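Macrolide export ATP-binding/permease protein MacB (Actinobacillus actinomycetemcomitans, PDB 3FTJ) probably drives macrolide efflux as the non-canonical ABC transporter of the tripartite MacAB-TdeA system, and is represented here by its periplasmic region. Local coordinates at residues Q105-E111 against F135-V141; S58-V64 against T127-N131; T53-S59 against A72-G78. All blocks are in the same frame, centred on the assembly; numbering follows the deposited sequence.

In the fold
After strand 15-20 and two short helices, the chain runs along the long strand 49-64, turns, and comes back along strand 67-77; contact 3 (53-59 with 72-78) closes this short hairpin. Contact 2 uses the far end of the long strand, shares Ser58 and Ser59 with contact 3 and crosses it, closing a much longer loop at 127-131. Contact 1 opens within that loop at 105-111, after contact 3 has closed, and finishes beyond it at 135-141, so contacts 1 and 2 also cross. Strands 127-130 and 133-141 are neighbours, and a probable hydrogen bond from Phe135 N to Val128 O (2.7 Å) couples contacts 1 and 2. All three contacts belong to one mixed sheet.

Contact 1 of 3, residues Q105-E111 against F135-V141; sequences QVVVLDE and FRVIGVV
Ile138 lies across two valines of the partner strand: its CG2 is 3.6 Å from Val106 CG1 and its CG1 3.9 Å from Val108 CG2, with chi1 p and chi2 t. Strands 106-110 and 135-141 run parallel but strongly twisted, their axes 4.4 Å apart at 47°. Val106 pairs with Arg136 and Val107 with Val137, but further on Leu109 pairs with Val140, so the second strand carries one extra residue. This is a beta bulge at Ile138 and Gly139, where Ile138 leaves the extended region (phi/psi -110/-14°). Backbone bonds continue through it: Arg136 N to Gln105 O, Val107 N to Arg136 O, Ile138 N to Val107 O and Leu109 N to Gly139 O, each 2.9 Å, then Val141 N to Leu109 O at 2.8 Å. On the face of Val107 and Leu109, Val107 CG1 meets Val137 CG2, and Leu109 CG meets Val137 CG1, both at 3.8 Å. On the other face, Val106 CG1 lies over the Arg136 guanidinium, 3.7 Å from NH2. Asp110 N-caps helix 111-118 by accepting from Ser112 N. Parallel strands 106-110 and 133-141 joined through helix 111-118 make a beta-alpha-beta connection, with an added strand, 127-130, inserted between helix and second strand.

Contact 2 of 3, residues S58-V64 against T127-N131; sequences SSGILVV and TVIFN
Ser58, extended like the rest of its strand, sets its CB 4.1 Å from CZ of Phe130, whose t rotamer carries the ring along the backbone of 58-60. At Gly60, N is 3.5 Å from Phe130 CE1; a CB there would lie only 2.9 Å from Phe130 CZ, so the missing side chain makes room for the ring. Ile61, on the surface, accepts through its O a bond from Asn131 N at 3.0 Å. Asn131 has left the strand with positive phi (41/48°). Leu62 faces Phe130 as a non-hydrogen-bonded antiparallel pair, CA to CA 4.6 Å; its chi1 t brings CD2 within 3.4 Å of Val128 CB. Val63 and Ile129 form the hydrogen-bonded pair, with Val63 N to Ile129 O at 2.8 Å and Ile129 N to Val63 O at 2.9 Å, while their CB atoms stand 4.2 Å apart on the opposite face. Val64 finishes with CG2 3.9 Å from Val128 CG1. Helix 111-118 covers the buried side, where Ile117 touches Leu62 and Val64, and Phe118 touches Val64 and Val128. The axes approach to 4.6 Å at 155°. Strand 127-130 lies between 49-64 and 133-141, antiparallel to both, in the mixed sheet of the MacB-like periplasmic core domain.

Contact 3 of 3, residues T53-S59 against A72-G78; sequences TPNTSSS and ANLYGIG
Two arms of a beta hairpin, strands 53-59 and 72-77, meet here antiparallel, with axes 4.5 Å apart at closest and inclined at 159°. The register sets Thr56 against Gly76 and Ser58 against Leu74 as hydrogen-bonded pairs, with Ser57 opposite Tyr75 and Ser59 opposite Asn73 as non-hydrogen-bonded ones. Thr56 N donates to Gly76 O at 3.0 Å and Gly76 N to Thr56 O at 2.7 Å; Ser58 N reaches Leu74 O at 3.0 Å and Leu74 N returns to Ser58 O at 2.9 Å. Side chains divide between two faces. On one, Tyr75 (chi1 m, chi2 -85°) places CD1 3.5 Å from Ser57 CB, and the p rotamer of Ser57 also brings its OG to 3.9 Å from Tyr75 CE1. Asn55, in t, brings OD1 near the edge of the Tyr75 ring, 3.7 Å from CD1, while its ND2 is 3.4 Å from Ile77 CG2. The tyrosine ring also meets that of Tyr157 in strand 155-159. The opposite face carries Thr56, Ser58 and Leu74; Leu74, with chi1 t and chi2 p, packs on Val163 and Ile167 of helix 160-168. Gly76 leaves space beside Thr56, since an ideal CB would come within 3.2 Å of Thr56 CG2. Towards Gly78 the ladder loosens: proline has no amide hydrogen to offer, and Gly78 N makes only a weak bond to Pro54 O (3.3 Å, 125° at the hydrogen). Beside it the m rotamer of Thr53 sets CG2 3.4 Å from Gly78 N.

Contact 1 of 3, residues Q105-E111 against F135-V141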
loop_
_atom_site.group_PDB
_atom_site.type_symbol
_atom_site.label_atom_id
_atom_site.label_comp_id
_atom_site.label_asym_id
_atom_site.label_seq_id
_atom_site.Cartn_x
_atom_site.Cartn_y
_atom_site.Cartn_z
ATOM N N GLN A 105 -14.795 7.884 -5.368
ATOM C CA GLN A 105 -13.846 7.963 -6.472
ATOM C C GLN A 105 -13.026 9.233 -6.337
ATOM O O GLN A 105 -13.223 10.214 -7.060
ATOM C CB GLN A 105 -14.567 7.895 -7.816
ATOM C CG GLN A 105 -15.149 6.515 -8.081
ATOM C CD GLN A 105 -16.208 6.507 -9.175
ATOM O OE1 GLN A 105 -17.179 5.766 -9.093
ATOM N NE2 GLN A 105 -16.022 7.331 -10.198
ATOM N N VAL A 106 -12.131 9.218 -5.360
ATOM C CA VAL A 106 -11.236 10.336 -5.129
ATOM C C VAL A 106 -9.819 9.818 -5.209
ATOM O O VAL A 106 -9.561 8.648 -4.929
ATOM C CB VAL A 106 -11.465 10.992 -3.740
ATOM C CG1 VAL A 106 -12.851 11.653 -3.672
ATOM C CG2 VAL A 106 -11.297 9.969 -2.629
ATOM N N VAL A 107 -8.895 10.685 -5.593
ATOM C CA VAL A 107 -7.522 10.255 -5.722
ATOM C C VAL A 107 -6.563 11.248 -5.093
ATOM O O VAL A 107 -6.795 12.463 -5.108
ATOM C CB VAL A 107 -7.165 9.974 -7.214
ATOM C CG1 VAL A 107 -7.341 11.215 -8.061
ATOM C CG2 VAL A 107 -5.755 9.450 -7.321
ATOM N N VAL A 108 -5.496 10.721 -4.509
ATOM C CA VAL A 108 -4.412 11.551 -4.007
ATOM C C VAL A 108 -3.205 11.372 -4.929
ATOM O O VAL A 108 -2.779 10.251 -5.189
ATOM C CB VAL A 108 -4.053 11.193 -2.543
ATOM C CG1 VAL A 108 -2.798 11.924 -2.102
ATOM C CG2 VAL A 108 -5.229 11.520 -1.609
ATOM N N LEU A 109 -2.665 12.478 -5.438
ATOM C CA LEU A 109 -1.558 12.413 -6.380
ATOM C C LEU A 109 -0.183 12.397 -5.719
ATOM O O LEU A 109 0.031 12.952 -4.641
ATOM C CB LEU A 109 -1.623 13.564 -7.381
ATOM C CG LEU A 109 -2.860 13.644 -8.269
ATOM C CD1 LEU A 109 -2.646 14.722 -9.322
ATOM C CD2 LEU A 109 -3.134 12.306 -8.923
ATOM N N ASP A 110 0.738 11.734 -6.399
ATOM C CA ASP A 110 2.156 11.785 -6.096
ATOM C C ASP A 110 2.684 13.157 -6.524
ATOM O O ASP A 110 2.126 13.793 -7.415
ATOM C CB ASP A 110 2.834 10.688 -6.917
ATOM C CG ASP A 110 4.277 10.531 -6.605
ATOM O OD1 ASP A 110 4.650 9.455 -6.083
ATOM O OD2 ASP A 110 5.041 11.477 -6.889
ATOM N N GLU A 111 3.754 13.614 -5.887
ATOM C CA GLU A 111 4.381 14.876 -6.252
ATOM C C GLU A 111 4.704 14.890 -7.742
ATOM O O GLU A 111 4.332 15.815 -8.474
ATOM C CB GLU A 111 5.665 15.066 -5.445
ATOM C CG GLU A 111 6.156 16.486 -5.362
ATOM C CD GLU A 111 5.462 17.270 -4.269
ATOM O OE1 GLU A 111 4.216 17.194 -4.192
ATOM O OE2 GLU A 111 6.159 17.963 -3.491
ATOM N N PHE A 135 -12.083 9.873 -11.462
ATOM C CA PHE A 135 -11.740 10.130 -10.067
ATOM C C PHE A 135 -11.467 11.610 -9.881
ATOM O O PHE A 135 -10.855 12.245 -10.746
ATOM C CB PHE A 135 -10.467 9.381 -9.671
ATOM C CG PHE A 135 -10.640 7.906 -9.549
ATOM C CD1 PHE A 135 -10.620 7.099 -10.673
ATOM C CD2 PHE A 135 -10.798 7.315 -8.308
ATOM C CE1 PHE A 135 -10.779 5.730 -10.563
ATOM C CE2 PHE A 135 -10.941 5.941 -8.191
ATOM C CZ PHE A 135 -10.937 5.150 -9.320
ATOM N N ARG A 136 -11.895 12.151 -8.743
ATOM C CA ARG A 136 -11.629 13.551 -8.419
ATOM C C ARG A 136 -10.378 13.700 -7.549
ATOM O O ARG A 136 -10.252 13.042 -6.519
ATOM C CB ARG A 136 -12.845 14.175 -7.727
ATOM C CG ARG A 136 -12.599 15.562 -7.176
ATOM C CD ARG A 136 -13.906 16.203 -6.718
ATOM N NE ARG A 136 -14.622 15.372 -5.752
ATOM C CZ ARG A 136 -14.399 15.390 -4.442
ATOM N NH1 ARG A 136 -13.471 16.197 -3.943
ATOM N NH2 ARG A 136 -15.098 14.606 -3.628
ATOM N N VAL A 137 -9.450 14.550 -7.979
ATOM C CA VAL A 137 -8.219 14.799 -7.236
ATOM C C VAL A 137 -8.485 15.614 -5.965
ATOM O O VAL A 137 -8.989 16.738 -6.032
ATOM C CB VAL A 137 -7.186 15.532 -8.112
ATOM C CG1 VAL A 137 -5.899 15.766 -7.330
ATOM C CG2 VAL A 137 -6.904 14.730 -9.370
ATOM N N ILE A 138 -8.156 15.046 -4.808
ATOM C CA ILE A 138 -8.454 15.718 -3.547
ATOM C C ILE A 138 -7.194 16.222 -2.840
ATOM O O ILE A 138 -7.276 17.037 -1.919
ATOM C CB ILE A 138 -9.270 14.814 -2.570
ATOM C CG1 ILE A 138 -8.503 13.530 -2.231
ATOM C CG2 ILE A 138 -10.634 14.479 -3.141
ATOM C CD1 ILE A 138 -9.063 12.795 -1.011
ATOM N N GLY A 139 -6.030 15.755 -3.279
ATOM C CA GLY A 139 -4.796 16.128 -2.619
ATOM C C GLY A 139 -3.544 15.650 -3.325
ATOM O O GLY A 139 -3.612 14.984 -4.368
ATOM N N VAL A 140 -2.398 15.993 -2.735
ATOM C CA VAL A 140 -1.084 15.678 -3.279
ATOM C C VAL A 140 -0.135 15.365 -2.130
ATOM O O VAL A 140 -0.123 16.078 -1.128
ATOM C CB VAL A 140 -0.502 16.879 -4.056
ATOM C CG1 VAL A 140 0.860 16.534 -4.647
ATOM C CG2 VAL A 140 -1.453 17.316 -5.145
ATOM N N VAL A 141 0.652 14.303 -2.272
ATOM C CA VAL A 141 1.645 13.944 -1.263
ATOM C C VAL A 141 3.044 13.921 -1.869
ATOM O O VAL A 141 3.200 13.880 -3.091
ATOM C CB VAL A 141 1.366 12.559 -0.647
ATOM C CG1 VAL A 141 0.111 12.592 0.217
ATOM C CG2 VAL A 141 1.249 11.498 -1.738
#

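Contact 2 of 3, residues S58-V64 against T127-N131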
loop_
_atom_site.group_PDB
_atom_site.type_symbol
_atom_site.label_atom_id
_atom_site.label_comp_id
_atom_site.label_asym_id
_atom_site.label_seq_id
_atom_site.Cartn_x
_atom_site.Cartn_y
_atom_site.Cartn_z
ATOM N N SER A 58 -3.238 -1.371 -10.009
ATOM C CA SER A 58 -3.431 -1.659 -11.418
ATOM C C SER A 58 -2.683 -0.581 -12.180
ATOM O O SER A 58 -2.526 0.534 -11.694
ATOM C CB SER A 58 -4.918 -1.607 -11.766
ATOM O OG SER A 58 -5.175 -2.129 -13.063
ATOM N N SER A 59 -2.208 -0.918 -13.367
ATOM C CA SER A 59 -1.464 0.015 -14.200
ATOM C C SER A 59 -2.226 0.167 -15.502
ATOM O O SER A 59 -2.503 -0.820 -16.181
ATOM C CB SER A 59 -0.069 -0.539 -14.460
ATOM O OG SER A 59 0.657 0.297 -15.331
ATOM N N GLY A 60 -2.594 1.393 -15.847
ATOM C CA GLY A 60 -3.482 1.598 -16.975
ATOM C C GLY A 60 -3.350 2.966 -17.614
ATOM O O GLY A 60 -2.330 3.635 -17.457
ATOM N N ILE A 61 -4.392 3.376 -18.333
ATOM C CA ILE A 61 -4.360 4.615 -19.090
ATOM C C ILE A 61 -5.119 5.699 -18.358
ATOM O O ILE A 61 -6.287 5.523 -18.007
ATOM C CB ILE A 61 -4.931 4.426 -20.520
ATOM C CG1 ILE A 61 -3.947 3.646 -21.387
ATOM C CG2 ILE A 61 -5.170 5.767 -21.186
ATOM C CD1 ILE A 61 -3.726 2.234 -20.952
ATOM N N LEU A 62 -4.440 6.813 -18.115
ATOM C CA LEU A 62 -5.027 7.936 -17.395
ATOM C C LEU A 62 -5.267 9.085 -18.359
ATOM O O LEU A 62 -4.322 9.606 -18.958
ATOM C CB LEU A 62 -4.070 8.401 -16.295
ATOM C CG LEU A 62 -4.603 9.234 -15.128
ATOM C CD1 LEU A 62 -3.470 9.978 -14.453
ATOM C CD2 LEU A 62 -5.633 10.213 -15.597
ATOM N N VAL A 63 -6.526 9.481 -18.508
ATOM C CA VAL A 63 -6.861 10.662 -19.298
ATOM C C VAL A 63 -7.066 11.868 -18.377
ATOM O O VAL A 63 -7.750 11.780 -17.342
ATOM C CB VAL A 63 -8.129 10.446 -20.150
ATOM C CG1 VAL A 63 -8.612 11.773 -20.741
ATOM C CG2 VAL A 63 -7.878 9.415 -21.239
ATOM N N VAL A 64 -6.443 12.987 -18.734
ATOM C CA VAL A 64 -6.612 14.220 -17.978
ATOM C C VAL A 64 -6.828 15.349 -18.961
ATOM O O VAL A 64 -5.911 15.725 -19.696
ATOM C CB VAL A 64 -5.383 14.542 -17.142
ATOM C CG1 VAL A 64 -5.648 15.772 -16.262
ATOM C CG2 VAL A 64 -4.977 13.325 -16.301
ATOM N N THR A 127 -10.695 16.345 -12.448
ATOM C CA THR A 127 -11.026 14.940 -12.658
ATOM C C THR A 127 -10.006 14.246 -13.539
ATOM O O THR A 127 -9.614 14.773 -14.586
ATOM C CB THR A 127 -12.427 14.783 -13.265
ATOM O OG1 THR A 127 -13.410 15.182 -12.298
ATOM C CG2 THR A 127 -12.675 13.346 -13.667
ATOM N N VAL A 128 -9.548 13.082 -13.087
ATOM C CA VAL A 128 -8.667 12.237 -13.879
ATOM C C VAL A 128 -9.391 10.916 -14.135
ATOM O O VAL A 128 -10.109 10.415 -13.270
ATOM C CB VAL A 128 -7.317 11.978 -13.185
ATOM C CG1 VAL A 128 -6.652 13.302 -12.791
ATOM C CG2 VAL A 128 -7.498 11.088 -11.972
ATOM N N ILE A 129 -9.221 10.365 -15.332
ATOM C CA ILE A 129 -9.954 9.177 -15.735
ATOM C C ILE A 129 -9.012 7.993 -15.899
ATOM O O ILE A 129 -8.143 7.988 -16.776
ATOM C CB ILE A 129 -10.715 9.421 -17.055
ATOM C CG1 ILE A 129 -11.614 10.645 -16.930
ATOM C CG2 ILE A 129 -11.533 8.209 -17.436
ATOM C CD1 ILE A 129 -12.475 10.877 -18.152
ATOM N N PHE A 130 -9.181 6.993 -15.042
ATOM C CA PHE A 130 -8.375 5.780 -15.116
ATOM C C PHE A 130 -9.177 4.640 -15.760
ATOM O O PHE A 130 -10.238 4.247 -15.259
ATOM C CB PHE A 130 -7.885 5.384 -13.723
ATOM C CG PHE A 130 -6.961 4.197 -13.717
ATOM C CD1 PHE A 130 -5.600 4.359 -13.890
ATOM C CD2 PHE A 130 -7.461 2.921 -13.546
ATOM C CE1 PHE A 130 -4.756 3.268 -13.888
ATOM C CE2 PHE A 130 -6.618 1.826 -13.544
ATOM C CZ PHE A 130 -5.265 2.006 -13.710
ATOM N N ASN A 131 -8.672 4.119 -16.878
ATOM C CA ASN A 131 -9.380 3.075 -17.622
ATOM C C ASN A 131 -10.887 3.343 -17.700
ATOM O O ASN A 131 -11.708 2.458 -17.412
ATOM C CB ASN A 131 -9.103 1.689 -17.025
ATOM C CG ASN A 131 -7.749 1.123 -17.455
ATOM O OD1 ASN A 131 -7.361 0.033 -17.037
ATOM N ND2 ASN A 131 -7.031 1.862 -18.298
#

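Contact 3 of 3, residues T53-S59 against A72-G78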
loop_
_atom_site.group_PDB
_atom_site.type_symbol
_atom_site.label_atom_id
_atom_site.label_comp_id
_atom_site.label_asym_id
_atom_site.label_seq_id
_atom_site.Cartn_x
_atom_site.Cartn_y
_atom_site.Cartn_z
ATOM N N THR A 53 -3.092 -1.547 6.636
ATOM C CA THR A 53 -3.313 -0.924 5.337
ATOM C C THR A 53 -3.285 -1.940 4.205
ATOM O O THR A 53 -2.229 -2.464 3.868
ATOM C CB THR A 53 -2.239 0.129 5.064
ATOM O OG1 THR A 53 -2.266 1.101 6.116
ATOM C CG2 THR A 53 -2.491 0.809 3.735
ATOM N N PRO A 54 -4.451 -2.231 3.622
ATOM C CA PRO A 54 -4.537 -3.117 2.455
ATOM C C PRO A 54 -3.935 -2.418 1.240
ATOM O O PRO A 54 -3.946 -1.195 1.192
ATOM C CB PRO A 54 -6.047 -3.303 2.262
ATOM C CG PRO A 54 -6.677 -2.830 3.554
ATOM C CD PRO A 54 -5.774 -1.771 4.078
ATOM N N ASN A 55 -3.408 -3.169 0.283
ATOM C CA ASN A 55 -2.814 -2.560 -0.909
ATOM C C ASN A 55 -3.013 -3.432 -2.137
ATOM O O ASN A 55 -2.516 -4.554 -2.202
ATOM C CB ASN A 55 -1.313 -2.286 -0.694
ATOM C CG ASN A 55 -0.661 -1.549 -1.871
ATOM O OD1 ASN A 55 -0.934 -1.831 -3.044
ATOM N ND2 ASN A 55 0.222 -0.608 -1.551
ATOM N N THR A 56 -3.764 -2.916 -3.100
ATOM C CA THR A 56 -3.838 -3.524 -4.417
ATOM C C THR A 56 -3.543 -2.418 -5.421
ATOM O O THR A 56 -3.608 -1.242 -5.084
ATOM C CB THR A 56 -5.224 -4.094 -4.685
ATOM O OG1 THR A 56 -5.225 -4.773 -5.945
ATOM C CG2 THR A 56 -6.247 -2.976 -4.715
ATOM N N SER A 57 -3.191 -2.777 -6.644
ATOM C CA SER A 57 -3.001 -1.754 -7.661
ATOM C C SER A 57 -3.212 -2.301 -9.057
ATOM O O SER A 57 -3.337 -3.516 -9.259
ATOM C CB SER A 57 -1.614 -1.115 -7.568
ATOM O OG SER A 57 -0.595 -2.048 -7.866
ATOM N N SER A 58 -3.238 -1.371 -10.009
ATOM C CA SER A 58 -3.431 -1.659 -11.418
ATOM C C SER A 58 -2.683 -0.581 -12.180
ATOM O O SER A 58 -2.526 0.534 -11.694
ATOM C CB SER A 58 -4.918 -1.607 -11.766
ATOM O OG SER A 58 -5.175 -2.129 -13.063
ATOM N N SER A 59 -2.208 -0.918 -13.367
ATOM C CA SER A 59 -1.464 0.015 -14.200
ATOM C C SER A 59 -2.226 0.167 -15.502
ATOM O O SER A 59 -2.503 -0.820 -16.181
ATOM C CB SER A 59 -0.069 -0.539 -14.460
ATOM O OG SER A 59 0.657 0.297 -15.331
ATOM N N ALA A 72 0.066 4.572 -15.799
ATOM C CA ALA A 72 -0.268 5.236 -14.555
ATOM C C ALA A 72 -0.663 4.130 -13.592
ATOM O O ALA A 72 -1.475 3.269 -13.934
ATOM C CB ALA A 72 -1.423 6.195 -14.755
ATOM N N ASN A 73 -0.075 4.152 -12.401
ATOM C CA ASN A 73 -0.379 3.187 -11.356
ATOM C C ASN A 73 -1.410 3.707 -10.381
ATOM O O ASN A 73 -1.156 4.671 -9.655
ATOM C CB ASN A 73 0.890 2.834 -10.595
ATOM C CG ASN A 73 1.945 2.256 -11.492
ATOM O OD1 ASN A 73 1.716 1.249 -12.158
ATOM N ND2 ASN A 73 3.108 2.902 -11.538
ATOM N N LEU A 74 -2.575 3.074 -10.372
ATOM C CA LEU A 74 -3.595 3.367 -9.376
ATOM C C LEU A 74 -3.473 2.366 -8.247
ATOM O O LEU A 74 -3.604 1.162 -8.457
ATOM C CB LEU A 74 -4.996 3.286 -9.978
ATOM C CG LEU A 74 -6.179 3.603 -9.058
ATOM C CD1 LEU A 74 -6.135 5.050 -8.554
ATOM C CD2 LEU A 74 -7.482 3.338 -9.807
ATOM N N TYR A 75 -3.209 2.877 -7.051
ATOM C CA TYR A 75 -3.175 2.064 -5.848
ATOM C C TYR A 75 -4.493 2.199 -5.114
ATOM O O TYR A 75 -5.025 3.305 -4.974
ATOM C CB TYR A 75 -2.045 2.520 -4.935
ATOM C CG TYR A 75 -0.677 2.244 -5.488
ATOM C CD1 TYR A 75 -0.068 1.004 -5.299
ATOM C CD2 TYR A 75 0.010 3.215 -6.203
ATOM C CE1 TYR A 75 1.187 0.742 -5.815
ATOM C CE2 TYR A 75 1.269 2.963 -6.713
ATOM C CZ TYR A 75 1.852 1.723 -6.513
ATOM O OH TYR A 75 3.107 1.476 -7.021
ATOM N N GLY A 76 -5.025 1.065 -4.670
ATOM C CA GLY A 76 -6.183 1.047 -3.802
ATOM C C GLY A 76 -5.644 0.710 -2.439
ATOM O O GLY A 76 -5.261 -0.432 -2.194
ATOM N N ILE A 77 -5.582 1.702 -1.560
ATOM C CA ILE A 77 -4.915 1.525 -0.263
ATOM C C ILE A 77 -5.769 1.986 0.919
ATOM O O ILE A 77 -6.839 2.572 0.732
ATOM C CB ILE A 77 -3.521 2.232 -0.229
ATOM C CG1 ILE A 77 -3.580 3.635 -0.851
ATOM C CG2 ILE A 77 -2.491 1.413 -0.979
ATOM C CD1 ILE A 77 -4.516 4.613 -0.164
ATOM N N GLY A 78 -5.301 1.705 2.134
ATOM C CA GLY A 78 -6.014 2.118 3.331
ATOM C C GLY A 78 -5.742 3.551 3.769
ATOM O O GLY A 78 -4.747 4.160 3.372
#